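Local coordinates for putative metal binding protein (Coccidioides immitis, PDB 3CVG) that probably binds a metal ion in the periplasm, as a member of the periplasmic binding protein superfamily, at residues Pro19-Arg23 / Lys246-Ala251; Pro113-Ala117 / Thr141-Val145. The contacts are given in a common frame with arbitrary orientation. Residues are numbered along the deposited sequence.

Interaction 1: residues Pro19-Arg23 / Lys246-Ala251; sequences PVQLR and KNAEMA
Strand 20-26, entered here through Pro19-Arg23, meets the first turn of helix 248-259, and the closest CA pair is Gln21 with Asn247 at 5.9 Å. Gln21 (phi/psi -129/22) departs from ideal extended geometry, whereas Val20, Leu22 and Arg23 remain extended. Asn247 takes the N-cap position with left-handed angles (57/41); the helical turn then closes through Ala251 N to Asn247 O at 3.1 Å. The m side chain of Asn247 makes no capping bond; its CA-to-CB bond points toward the strand, bringing CB to 3.5 Å from Gln21 O, a buried carbonyl without a polar partner, while ND2 makes a weak hydrogen bond to Asp76. Met250, a selenomethionine (chi1 -89°, chi2 -93°), bends so that its CE lies 3.4 Å from OE1 of Gln21, itself m, t. Leu22 is t, p and carries CD1 to 4.5 Å from Ala251 CA; Phe42 of helix 34-47 touches both Leu22 and Met250. Arg23 (m, t, m) sets NH2 3.3 Å from Lys246 CB, and the all-t Lys246 chain lays CD over one guanidinium face; Arg23 is salt-bridged to Asp76. No hydrogen bond crosses the 351 Å² interface, so the segments meet through van der Waals contacts. Such packing of a late helix on an early parallel strand fits the alpha/beta lobe of a periplasmic binding protein.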
# COMPACT_ATOMS: atom_id res chain seq x y z
N PRO A 19 -20.48 -21.47 6.24
CA PRO A 19 -20.94 -20.27 6.94
C PRO A 19 -19.87 -19.17 6.95
O PRO A 19 -18.71 -19.42 7.27
CB PRO A 19 -21.23 -20.79 8.34
CG PRO A 19 -20.14 -21.79 8.53
CD PRO A 19 -20.11 -22.53 7.19
N VAL A 20 -20.28 -17.95 6.59
CA VAL A 20 -19.36 -16.81 6.57
C VAL A 20 -19.49 -16.04 7.88
O VAL A 20 -20.58 -15.56 8.21
CB VAL A 20 -19.67 -15.86 5.39
CG1 VAL A 20 -18.81 -14.61 5.50
CG2 VAL A 20 -19.41 -16.56 4.07
N GLN A 21 -18.40 -15.91 8.62
CA GLN A 21 -18.44 -15.19 9.89
C GLN A 21 -17.36 -14.12 10.04
O GLN A 21 -17.03 -13.74 11.16
CB GLN A 21 -18.35 -16.18 11.05
CG GLN A 21 -19.49 -17.17 11.12
CD GLN A 21 -19.44 -18.02 12.38
OE1 GLN A 21 -18.44 -18.69 12.64
NE2 GLN A 21 -20.51 -18.00 13.16
N LEU A 22 -16.83 -13.65 8.92
CA LEU A 22 -15.80 -12.62 8.93
C LEU A 22 -15.58 -12.05 7.54
O LEU A 22 -15.10 -12.74 6.64
CB LEU A 22 -14.47 -13.17 9.48
CG LEU A 22 -13.29 -12.19 9.55
CD1 LEU A 22 -13.67 -10.98 10.37
CD2 LEU A 22 -12.07 -12.88 10.16
N ARG A 23 -15.95 -10.78 7.36
CA ARG A 23 -15.80 -10.09 6.09
C ARG A 23 -14.76 -8.99 6.24
O ARG A 23 -14.88 -8.13 7.11
CB ARG A 23 -17.14 -9.49 5.67
CG ARG A 23 -18.26 -10.52 5.50
CD ARG A 23 -19.61 -9.83 5.52
NE ARG A 23 -19.84 -9.19 6.81
CZ ARG A 23 -20.73 -8.22 7.02
NH1 ARG A 23 -21.48 -7.78 6.02
NH2 ARG A 23 -20.86 -7.69 8.23
N LYS A 246 -21.34 -6.79 11.94
CA LYS A 246 -22.07 -8.02 12.18
C LYS A 246 -20.93 -8.96 12.59
O LYS A 246 -19.77 -8.67 12.28
CB LYS A 246 -22.73 -8.48 10.88
CG LYS A 246 -23.44 -9.82 10.92
CD LYS A 246 -23.92 -10.18 9.52
CE LYS A 246 -24.44 -11.61 9.44
NZ LYS A 246 -24.78 -12.00 8.04
N ASN A 247 -21.22 -10.05 13.27
CA ASN A 247 -20.16 -10.96 13.69
C ASN A 247 -19.17 -10.16 14.53
O ASN A 247 -17.95 -10.32 14.40
CB ASN A 247 -19.41 -11.53 12.48
CG ASN A 247 -20.34 -12.12 11.44
OD1 ASN A 247 -21.19 -12.97 11.75
ND2 ASN A 247 -20.19 -11.68 10.20
N ALA A 248 -19.69 -9.29 15.39
CA ALA A 248 -18.87 -8.43 16.24
C ALA A 248 -17.78 -9.15 17.04
O ALA A 248 -16.61 -8.77 16.97
CB ALA A 248 -19.77 -7.63 17.19
N GLU A 249 -18.16 -10.17 17.81
CA GLU A 249 -17.21 -10.90 18.63
C GLU A 249 -16.04 -11.50 17.86
O GLU A 249 -14.93 -11.60 18.38
CB GLU A 249 -17.91 -12.00 19.43
CG GLU A 249 -18.01 -11.71 20.93
CD GLU A 249 -19.35 -11.12 21.34
OE1 GLU A 249 -19.71 -10.04 20.83
OE2 GLU A 249 -20.05 -11.75 22.17
N MSE A 250 -16.29 -11.91 16.62
CA MSE A 250 -15.23 -12.49 15.79
C MSE A 250 -14.31 -11.43 15.22
O MSE A 250 -13.12 -11.68 15.02
CB MSE A 250 -15.85 -13.32 14.68
CG MSE A 250 -16.07 -14.76 15.09
SE MSE A 250 -14.58 -15.89 14.61
CE MSE A 250 -15.60 -17.06 13.46
N ALA A 251 -14.86 -10.25 14.95
CA ALA A 251 -14.07 -9.15 14.43
C ALA A 251 -13.09 -8.76 15.54
O ALA A 251 -11.95 -8.38 15.27
CB ALA A 251 -14.97 -7.97 14.10

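Interaction 2: residues Pro113-Ala117 / Thr141-Val145; sequences PSNPA and TKPPV
Neither Pro113-Ala117 nor Thr141-Val145 forms regular secondary structure; their nearest CA atoms, Pro116 and Thr141, are 5.9 Å apart. Thr141 (chi1 p) directs its CB toward the other loop, with OG1 3.6 Å from Pro116 CB, and donates from OG1 to Pro143 O at 2.7 Å, a side-chain to main-chain hydrogen bond within the loop. Lys142 directs its CB away. A cis peptide follows, and Pro143 sets CD 3.1 Å from Ser114 OG (chi1 p) and 4.2 Å from Pro116 CG, while its O lies 3.1 Å from Pro116 CB. Pro144 also turns its CB away. Val145 (chi1 t) completes the apolar patch: CG2 is 3.8 Å from Pro116 CB and 4.0 Å from Ala117 CB. Pro116, the most covered residue at 83 Å², thus faces Thr141, Pro143 and Val145. The CA-to-CB bond of Asn115 (phi/psi 43/60) points away, and its OD1 is hydrogen-bonded to Tyr200 OH and Leu119 N. The loops before and after helix 125-138 thus meet in a proline-rich contact at the edge of an alpha/beta domain in the periplasmic binding protein fold.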
# COMPACT_ATOMS: atom_id res chain seq x y z
N PRO A 113 17.84 3.43 -15.80
CA PRO A 113 19.28 3.38 -15.54
C PRO A 113 20.00 4.65 -16.02
O PRO A 113 21.00 5.05 -15.44
CB PRO A 113 19.72 2.15 -16.33
CG PRO A 113 18.53 1.25 -16.22
CD PRO A 113 17.38 2.20 -16.45
N SER A 114 19.47 5.29 -17.06
CA SER A 114 20.09 6.51 -17.59
C SER A 114 20.04 7.66 -16.60
O SER A 114 20.82 8.61 -16.70
CB SER A 114 19.42 6.92 -18.91
OG SER A 114 18.01 7.00 -18.76
N ASN A 115 19.11 7.59 -15.65
CA ASN A 115 18.98 8.60 -14.62
C ASN A 115 19.11 10.04 -15.14
O ASN A 115 20.00 10.78 -14.74
CB ASN A 115 20.03 8.33 -13.53
CG ASN A 115 19.81 9.13 -12.26
OD1 ASN A 115 18.71 9.64 -12.01
ND2 ASN A 115 20.85 9.23 -11.44
N PRO A 116 18.22 10.45 -16.06
CA PRO A 116 18.29 11.81 -16.60
C PRO A 116 18.14 12.91 -15.56
O PRO A 116 18.67 14.02 -15.74
CB PRO A 116 17.19 11.82 -17.67
CG PRO A 116 16.22 10.76 -17.18
CD PRO A 116 17.16 9.67 -16.73
N ALA A 117 17.44 12.62 -14.46
CA ALA A 117 17.25 13.60 -13.40
C ALA A 117 18.50 13.67 -12.52
O ALA A 117 18.60 14.52 -11.64
CB ALA A 117 16.05 13.22 -12.55
N THR A 141 16.99 16.62 -21.59
CA THR A 141 17.79 15.50 -21.15
C THR A 141 17.44 14.30 -22.01
O THR A 141 16.42 14.31 -22.71
CB THR A 141 17.51 15.12 -19.68
OG1 THR A 141 16.14 14.70 -19.55
CG2 THR A 141 17.77 16.31 -18.78
N LYS A 142 18.29 13.29 -21.98
CA LYS A 142 18.03 12.09 -22.75
C LYS A 142 18.10 10.86 -21.86
O LYS A 142 19.17 10.50 -21.36
CB LYS A 142 19.02 11.96 -23.91
CG LYS A 142 18.57 10.95 -24.96
CD LYS A 142 17.15 11.27 -25.43
CE LYS A 142 16.31 10.02 -25.57
NZ LYS A 142 14.89 10.34 -25.86
N PRO A 143 16.96 10.20 -21.63
CA PRO A 143 15.67 10.62 -22.19
C PRO A 143 15.08 11.77 -21.37
O PRO A 143 15.66 12.20 -20.38
CB PRO A 143 14.84 9.35 -22.08
CG PRO A 143 15.33 8.76 -20.78
CD PRO A 143 16.83 8.93 -20.89
N PRO A 144 13.93 12.31 -21.80
CA PRO A 144 13.37 13.41 -20.99
C PRO A 144 12.90 12.86 -19.65
O PRO A 144 12.54 11.69 -19.54
CB PRO A 144 12.22 13.92 -21.86
CG PRO A 144 11.75 12.68 -22.55
CD PRO A 144 13.05 12.00 -22.94
N VAL A 145 12.92 13.70 -18.62
CA VAL A 145 12.48 13.28 -17.30
C VAL A 145 10.95 13.30 -17.24
O VAL A 145 10.34 14.35 -17.42
CB VAL A 145 13.03 14.22 -16.21
CG1 VAL A 145 12.47 13.84 -14.84
CG2 VAL A 145 14.55 14.15 -16.19

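Both contacts are partly buried and peripheral, with centres about 25 and 27 Å from the chain centre, on opposite sides of it; their own centres are 52 Å apart and their nearest atoms about 41 Å apart. Interaction 2 is nested in sequence within the 222 residues spanned by interaction 1. Interaction 1 sets a strand near the start of the chain against the N-terminus of a late helix, whereas 113-117 and 141-145 are two loops flanking a single helix. No hydrogen bond crosses either interface. Interaction 1 brings together polar and aliphatic side chains, its arginine being paired with Asp76 outside the segments; interaction 2 has three apolar side-chain pairs.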